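Local coordinates for hemopexin fold protein CP4 (Vigna unguiculata, PDB 3OYO) that binds a calcium ion in the channel of its four-bladed haemopexin propeller, while its role in the seed is not firmly established, at residues A[6-11]-A[63-68]; A[25-30]-A[214-219]; A[118-123]-A[172-177]. All coordinates share one frame; numbering follows the deposited sequence.

Interaction 1 (A[6-11]-A[63-68]); sequences AAFRSS and DCSFHT. With CA (calcium ion), chain C.
His67 swings its ring across to strand 6-9 with CG anti to its backbone N (chi1 163°). Arg9 meets it with CG set between its own backbone N and carbonyl carbon (chi1 81°), and its chain runs extended from there to NE. These torsions lay the guanidinium flat on the imidazole. The two centres are 4.0 Å apart and the planes differ by 29°. Arg9 NH1 lies over one face of the ring, offset toward the rim, and comes to 3.6 Å from His67 ND1. The backbone of the same arginine touches the ring too, with Arg9 O 3.1 Å from His67 CD2. An alanine in place of Arg9 would remove the guanidinium and would probably leave that face of the His67 ring without its stacking partner and freer to turn.

Toward the start of the strands, Ser65 and Ala6 carry the contact. Ser65 OG makes a weak hydrogen bond of 3.3 Å to Ala7 O. The same hydroxyl sits at the edge of the Phe8 ring, near its plane, 3.6 Å from Phe8 CD1. Ala6 CB packs on Cys64 N at 3.4 Å. Ala7 O and Ser65 O also lie close, but both are acceptors and cannot bond each other.

At the start of segment 63-68, Asp63 O binds the calcium ion at 2.5 Å, together with main-chain oxygens of Asn5, Asp119 and Asp172. The two strands run nearly parallel, as expected for the innermost strands of adjacent propeller blades. Each bonds through its backbone to its own sheet, strand 6-9 to strand 15-20 and strand 64-67 to strand 72-77. Cys64 and Phe66 turn away from strand 6-9 and touch Ala121 on strand 120-123, the inner strand of the next blade.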
# COMPACT_ATOMS: atom_id res chain seq x y z
N ALA A 6 5.32 2.96 -0.45
CA ALA A 6 4.39 1.80 -0.50
C ALA A 6 4.33 1.18 0.87
O ALA A 6 5.27 1.33 1.65
CB ALA A 6 4.87 0.78 -1.55
N ALA A 7 3.25 0.48 1.17
CA ALA A 7 3.07 -0.13 2.49
C ALA A 7 2.07 -1.24 2.41
O ALA A 7 1.12 -1.16 1.64
CB ALA A 7 2.56 0.93 3.49
N PHE A 8 2.27 -2.32 3.17
CA PHE A 8 1.29 -3.38 3.21
C PHE A 8 1.40 -4.06 4.55
O PHE A 8 2.50 -4.21 5.14
CB PHE A 8 1.39 -4.37 2.01
CG PHE A 8 2.55 -5.37 2.08
CD1 PHE A 8 3.75 -5.13 1.37
CD2 PHE A 8 2.41 -6.56 2.77
CE1 PHE A 8 4.78 -6.08 1.37
CE2 PHE A 8 3.45 -7.51 2.82
CZ PHE A 8 4.65 -7.27 2.11
N ARG A 9 0.27 -4.50 5.05
CA ARG A 9 0.32 -5.09 6.35
C ARG A 9 0.63 -6.55 6.25
O ARG A 9 0.21 -7.25 5.31
CB ARG A 9 -0.96 -4.83 7.12
CG ARG A 9 -2.08 -5.73 6.79
CD ARG A 9 -2.97 -5.67 7.98
NE ARG A 9 -4.02 -6.66 7.97
CZ ARG A 9 -4.92 -6.83 7.01
NH1 ARG A 9 -4.88 -6.15 5.86
NH2 ARG A 9 -5.85 -7.76 7.17
N SER A 10 1.40 -6.99 7.24
CA SER A 10 1.86 -8.37 7.33
C SER A 10 0.81 -9.37 7.85
O SER A 10 -0.23 -9.02 8.43
CB SER A 10 3.07 -8.43 8.23
OG SER A 10 3.45 -9.79 8.42
N SER A 11 1.14 -10.65 7.61
CA SER A 11 0.39 -11.76 8.18
C SER A 11 0.69 -11.78 9.69
O SER A 11 -0.11 -12.28 10.47
CB SER A 11 0.79 -13.09 7.53
OG SER A 11 2.20 -13.21 7.45
N ASP A 63 6.70 0.77 -5.49
CA ASP A 63 5.97 2.06 -5.41
C ASP A 63 4.47 1.86 -5.11
O ASP A 63 3.71 2.79 -5.17
CB ASP A 63 6.14 2.84 -6.74
CG ASP A 63 5.58 2.10 -7.94
OD1 ASP A 63 4.84 1.08 -7.80
OD2 ASP A 63 5.85 2.55 -9.09
N CYS A 64 4.05 0.62 -4.82
CA CYS A 64 2.65 0.34 -4.52
C CYS A 64 2.58 -1.10 -4.13
O CYS A 64 3.32 -1.90 -4.67
CB CYS A 64 1.71 0.64 -5.72
SG CYS A 64 -0.02 0.21 -5.45
N SER A 65 1.72 -1.45 -3.19
CA SER A 65 1.58 -2.83 -2.74
C SER A 65 0.30 -2.97 -1.90
O SER A 65 -0.19 -2.03 -1.34
CB SER A 65 2.80 -3.27 -1.90
OG SER A 65 2.96 -2.37 -0.83
N PHE A 66 -0.26 -4.15 -1.85
CA PHE A 66 -1.37 -4.42 -0.96
C PHE A 66 -1.34 -5.87 -0.48
O PHE A 66 -0.85 -6.77 -1.16
CB PHE A 66 -2.75 -4.05 -1.56
CG PHE A 66 -3.07 -4.73 -2.88
CD1 PHE A 66 -2.77 -4.10 -4.09
CD2 PHE A 66 -3.72 -6.00 -2.92
CE1 PHE A 66 -3.10 -4.70 -5.32
CE2 PHE A 66 -4.06 -6.60 -4.15
CZ PHE A 66 -3.76 -5.93 -5.36
N HIS A 67 -1.84 -6.05 0.72
CA HIS A 67 -1.97 -7.35 1.34
C HIS A 67 -3.18 -8.04 0.73
O HIS A 67 -4.23 -7.39 0.47
CB HIS A 67 -2.17 -7.12 2.86
CG HIS A 67 -2.72 -8.30 3.60
ND1 HIS A 67 -4.04 -8.68 3.51
CD2 HIS A 67 -2.14 -9.14 4.49
CE1 HIS A 67 -4.25 -9.74 4.27
NE2 HIS A 67 -3.11 -10.03 4.88
N THR A 68 -3.08 -9.34 0.52
CA THR A 68 -4.24 -10.12 0.02
C THR A 68 -4.73 -11.08 1.10
O THR A 68 -5.77 -10.84 1.72
CB THR A 68 -3.90 -10.94 -1.24
OG1 THR A 68 -2.79 -11.81 -0.95
CG2 THR A 68 -3.61 -10.03 -2.44
CA CA C . 3.43 5.07 -4.28

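Interaction 2 (A[25-30]-A[214-219])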
# COMPACT_ATOMS: atom_id res chain seq x y z
N VAL A 25 11.51 -1.04 5.74
CA VAL A 25 11.59 -1.36 7.18
C VAL A 25 10.35 -2.17 7.49
O VAL A 25 9.35 -2.09 6.76
CB VAL A 25 11.64 -0.09 8.08
CG1 VAL A 25 12.92 0.70 7.80
CG2 VAL A 25 10.42 0.82 7.88
N ARG A 26 10.44 -2.96 8.53
CA ARG A 26 9.30 -3.69 9.03
C ARG A 26 9.03 -3.16 10.43
O ARG A 26 9.92 -3.18 11.27
CB ARG A 26 9.60 -5.21 9.07
CG ARG A 26 8.49 -6.04 9.64
CD ARG A 26 8.85 -7.51 9.59
NE ARG A 26 10.12 -7.74 10.27
CZ ARG A 26 10.23 -8.46 11.37
NH1 ARG A 26 9.14 -9.05 11.87
NH2 ARG A 26 11.42 -8.62 11.93
N LEU A 27 7.80 -2.72 10.67
CA LEU A 27 7.43 -2.14 11.97
C LEU A 27 6.36 -2.91 12.71
O LEU A 27 5.47 -3.51 12.11
CB LEU A 27 6.91 -0.71 11.87
CG LEU A 27 7.51 0.47 11.13
CD1 LEU A 27 6.82 1.69 11.67
CD2 LEU A 27 9.04 0.57 11.29
N HIS A 28 6.45 -2.84 14.04
CA HIS A 28 5.37 -3.28 14.88
C HIS A 28 4.69 -1.99 15.31
O HIS A 28 5.34 -1.03 15.74
CB HIS A 28 5.89 -4.06 16.09
CG HIS A 28 4.83 -4.31 17.11
ND1 HIS A 28 3.90 -5.32 16.99
CD2 HIS A 28 4.51 -3.64 18.25
CE1 HIS A 28 3.05 -5.26 18.00
NE2 HIS A 28 3.41 -4.26 18.78
N TYR A 29 3.37 -1.93 15.16
CA TYR A 29 2.68 -0.70 15.49
C TYR A 29 1.54 -0.98 16.48
O TYR A 29 1.09 -2.12 16.65
CB TYR A 29 2.22 -0.00 14.20
CG TYR A 29 1.15 -0.76 13.41
CD1 TYR A 29 1.47 -1.97 12.75
CD2 TYR A 29 -0.17 -0.29 13.35
CE1 TYR A 29 0.49 -2.68 12.04
CE2 TYR A 29 -1.14 -0.99 12.63
CZ TYR A 29 -0.82 -2.18 12.01
OH TYR A 29 -1.79 -2.88 11.35
N THR A 30 1.09 0.09 17.13
CA THR A 30 0.01 0.04 18.10
C THR A 30 -0.87 1.23 17.88
O THR A 30 -0.51 2.35 18.25
CB THR A 30 0.51 0.04 19.58
OG1 THR A 30 1.42 -1.06 19.76
CG2 THR A 30 -0.73 -0.15 20.54
N ASP A 214 5.92 12.68 13.06
CA ASP A 214 5.32 12.90 14.37
C ASP A 214 4.38 11.79 14.77
O ASP A 214 4.25 11.48 15.95
CB ASP A 214 4.54 14.24 14.39
CG ASP A 214 5.46 15.42 14.34
OD1 ASP A 214 6.55 15.34 14.92
OD2 ASP A 214 5.12 16.42 13.70
N GLY A 215 3.72 11.19 13.80
CA GLY A 215 2.84 10.07 14.08
C GLY A 215 3.61 8.78 14.23
O GLY A 215 3.18 7.90 14.94
N TRP A 216 4.77 8.71 13.56
CA TRP A 216 5.65 7.53 13.60
C TRP A 216 7.06 8.02 13.91
O TRP A 216 7.98 7.83 13.07
CB TRP A 216 5.65 6.79 12.23
CG TRP A 216 4.28 6.55 11.64
CD1 TRP A 216 3.45 7.48 11.08
CD2 TRP A 216 3.58 5.30 11.58
NE1 TRP A 216 2.28 6.90 10.68
CE2 TRP A 216 2.32 5.56 10.96
CE3 TRP A 216 3.88 3.99 11.96
CZ2 TRP A 216 1.37 4.57 10.73
CZ3 TRP A 216 2.92 2.98 11.73
CH2 TRP A 216 1.68 3.28 11.12
N PRO A 217 7.25 8.65 15.11
CA PRO A 217 8.52 9.28 15.51
C PRO A 217 9.73 8.34 15.38
O PRO A 217 10.84 8.81 15.15
CB PRO A 217 8.28 9.66 16.99
CG PRO A 217 7.17 8.77 17.42
CD PRO A 217 6.27 8.70 16.22
N VAL A 218 9.50 7.02 15.50
CA VAL A 218 10.57 6.04 15.34
C VAL A 218 11.24 6.10 13.96
O VAL A 218 12.33 5.56 13.78
CB VAL A 218 10.11 4.58 15.67
CG1 VAL A 218 9.42 3.90 14.44
CG2 VAL A 218 11.25 3.75 16.15
N LEU A 219 10.64 6.80 12.99
CA LEU A 219 11.26 6.84 11.65
C LEU A 219 12.23 8.01 11.58
O LEU A 219 13.02 8.14 10.63
CB LEU A 219 10.18 6.93 10.55
CG LEU A 219 9.21 5.75 10.41
CD1 LEU A 219 8.31 6.06 9.27
CD2 LEU A 219 9.93 4.41 10.23
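Leu27 and Trp216 meet where the first and last blades of the four-bladed beta-propeller come together and the ring closes. Strand 23-28 is the third strand of the first blade. Segment 214-219 leaves the short helix 212-215 that follows the last strand of the fourth blade.

The contact is made by apolar side chains. Trp216 has CG anti to its carbonyl carbon (chi1 -47°), which sends the six-membered half of the indole toward the strand. Leu27 also has CG anti to its carbonyl carbon (chi1 -49°), and its forked end splits between two partners. Leu27 CD1 approaches the indole obliquely and lies 3.7 Å from Trp216 CE3. Leu27 CD2 turns to the other partner and is 4.1 Å from Leu219 CD2. That Leu219 methyl is shared, because Val25 CG2 lies 4.3 Å from Leu219 CD2. Val218 adds a looser touch at the margin, its CG1 4.4 Å from Leu27 CD1.

Tyr29 reaches the indole with its root. Tyr29 CB is 3.9 Å from Trp216 CZ3. Its CG stands between backbone N and carbonyl carbon (chi1 66°), and the ring leads away from the indole; its hydroxyl hydrogen-bonds to His178 ND1 outside the contact. The indole also makes edge-to-face contacts with Phe18 of the first blade and with Tyr184 and Tyr191 of the fourth. Trp216 is thus buried among aromatic groups from both blades.

Trp216 is the first residue after the helix to leave helical backbone angles. The chain then makes one 3-10 turn, which points Val218 at the strand and lets the end of Leu219 reach it beside the tryptophan. A backbone hydrogen bond of 2.9 Å from Leu219 N to Trp216 O spans that turn.

Interaction 3 (A[118-123]-A[172-177]); sequences IDSAFR and DACFAS. With CA (calcium ion), chain C.
Asp119 and Asp172 meet through their backbone oxygens at the calcium ion. Asp119 O binds the metal at 2.4 Å and Asp172 O at 2.5 Å. The two oxygens are 3.3 Å apart, a closeness that the shared cation makes tolerable. Next to them the strands pack tightly, with Ser120 CB only 3.4 Å from Ala173 CA.

Farther along, Cys174 has SG between its backbone N and carbonyl carbon (chi1 46°). This places the sulfur in the plane of the Phe122 ring, at its edge. It lies 5.1 Å from the ring centroid, in a direction 83° off the ring normal. The ring atom it touches is Phe122 CD1, at 3.8 Å. Ala176 CB closes the far end, 3.2 Å from Arg123 O.

Strands 120-123 and 173-176 are the innermost strands of the third and fourth propeller blades. They run almost parallel to each other, side by side along the wall of the central channel. Each begins with a classic beta bulge: Asp119 and Ser120 both face Phe133, and Asp172 and Ala173 both face Phe186. The bulges fall exactly where the backbone delivers its oxygens to the calcium ion.

The aspartate side chains do not bind the metal. Asp119 OD2 accepts a hydrogen bond from Gly135 N, and Asp172 OD2 one from Gly188 N, both at hairpin turns of their own blades. These bonds are consistent with the side chains fixing the bulged backbone. Ser120 OG reaches across to hydrogen-bond with Ile171 O, just before the second segment. The Phe122 ring stacks on Tyr131 in the neighbouring strand of its sheet. From its CB beside Ala176, the Arg123 side chain leads away to the second blade, where its NE hydrogen-bonds to Thr68 O.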
# COMPACT_ATOMS: atom_id res chain seq x y z
N ILE A 118 0.49 2.42 -10.59
CA ILE A 118 -0.51 2.62 -9.55
C ILE A 118 0.14 3.31 -8.37
O ILE A 118 1.15 2.83 -7.85
CB ILE A 118 -1.12 1.26 -9.08
CG1 ILE A 118 -1.79 0.62 -10.30
CG2 ILE A 118 -2.18 1.55 -7.97
CD1 ILE A 118 -2.51 -0.71 -10.10
N ASP A 119 -0.42 4.46 -7.97
CA ASP A 119 0.15 5.21 -6.84
C ASP A 119 0.17 4.42 -5.52
O ASP A 119 1.18 4.37 -4.88
CB ASP A 119 -0.63 6.49 -6.62
CG ASP A 119 -0.39 7.48 -7.73
OD1 ASP A 119 0.57 7.31 -8.50
OD2 ASP A 119 -1.18 8.41 -7.85
N SER A 120 -0.97 3.86 -5.11
CA SER A 120 -1.02 3.13 -3.84
C SER A 120 -2.30 2.26 -3.88
O SER A 120 -3.03 2.27 -4.87
CB SER A 120 -1.06 4.11 -2.63
OG SER A 120 -2.11 5.04 -2.84
N ALA A 121 -2.53 1.51 -2.82
CA ALA A 121 -3.69 0.58 -2.75
C ALA A 121 -3.77 -0.00 -1.32
O ALA A 121 -2.73 -0.17 -0.66
CB ALA A 121 -3.49 -0.56 -3.78
N PHE A 122 -4.97 -0.29 -0.83
CA PHE A 122 -5.08 -0.96 0.44
C PHE A 122 -6.16 -2.03 0.37
O PHE A 122 -7.13 -1.92 -0.39
CB PHE A 122 -5.26 -0.00 1.64
CG PHE A 122 -6.60 0.69 1.68
CD1 PHE A 122 -6.78 1.95 1.07
CD2 PHE A 122 -7.70 0.09 2.31
CE1 PHE A 122 -8.02 2.56 1.11
CE2 PHE A 122 -8.95 0.71 2.35
CZ PHE A 122 -9.11 1.94 1.73
N ARG A 123 -5.97 -3.06 1.17
CA ARG A 123 -6.94 -4.16 1.29
C ARG A 123 -8.26 -3.75 1.97
O ARG A 123 -8.25 -3.22 3.07
CB ARG A 123 -6.30 -5.28 2.12
CG ARG A 123 -7.18 -6.51 2.27
CD ARG A 123 -7.36 -7.24 0.95
NE ARG A 123 -7.71 -8.66 1.15
CZ ARG A 123 -8.95 -9.12 1.29
NH1 ARG A 123 -9.99 -8.26 1.30
NH2 ARG A 123 -9.15 -10.44 1.42
N ASP A 172 0.11 8.77 -1.96
CA ASP A 172 1.40 8.14 -2.16
C ASP A 172 1.51 6.72 -1.63
O ASP A 172 2.22 5.92 -2.20
CB ASP A 172 2.54 8.98 -1.58
CG ASP A 172 2.83 10.19 -2.40
OD1 ASP A 172 2.85 10.10 -3.64
OD2 ASP A 172 3.08 11.26 -1.83
N ALA A 173 0.86 6.41 -0.52
CA ALA A 173 0.92 5.07 0.02
C ALA A 173 -0.19 4.92 1.01
O ALA A 173 -0.73 5.93 1.49
CB ALA A 173 2.30 4.76 0.69
N CYS A 174 -0.54 3.67 1.32
CA CYS A 174 -1.59 3.38 2.31
C CYS A 174 -1.58 1.92 2.61
O CYS A 174 -0.99 1.16 1.85
CB CYS A 174 -2.97 3.80 1.79
SG CYS A 174 -3.40 3.33 0.12
N PHE A 175 -2.17 1.52 3.72
CA PHE A 175 -2.32 0.11 4.07
C PHE A 175 -3.51 -0.11 5.00
O PHE A 175 -3.95 0.80 5.71
CB PHE A 175 -1.04 -0.47 4.70
CG PHE A 175 -0.75 0.04 6.11
CD1 PHE A 175 -0.27 1.32 6.32
CD2 PHE A 175 -0.95 -0.81 7.22
CE1 PHE A 175 0.01 1.73 7.60
CE2 PHE A 175 -0.70 -0.41 8.48
CZ PHE A 175 -0.24 0.87 8.70
N ALA A 176 -4.04 -1.34 4.97
CA ALA A 176 -5.15 -1.70 5.84
C ALA A 176 -4.62 -2.07 7.21
O ALA A 176 -3.72 -2.90 7.32
CB ALA A 176 -5.93 -2.86 5.26
N SER A 177 -5.15 -1.45 8.26
CA SER A 177 -4.69 -1.73 9.61
C SER A 177 -5.19 -3.13 10.06
O SER A 177 -6.22 -3.62 9.56
CB SER A 177 -5.18 -0.64 10.58
OG SER A 177 -4.75 -0.88 11.92
CA CA C . 3.43 5.07 -4.28

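From the N terminus, strand 6-9 opens the first blade and interaction 1 closes its loop at 63-68, joining blades one and two. Residues 25-30 lie inside that loop, but their partner is 214-219, so interactions 1 and 2 cross. Interaction 3 joins blades three and four after interaction 1 has closed, and the long loop of interaction 2 contains it entirely. Interactions 1 and 3 line the channel, share the calcium ion and touch directly, as at Arg9 and Ala176. Interaction 2 lies farther out and ties blade four back to blade one. It reaches interaction 3 where Trp216 and Tyr29 pack on Phe175.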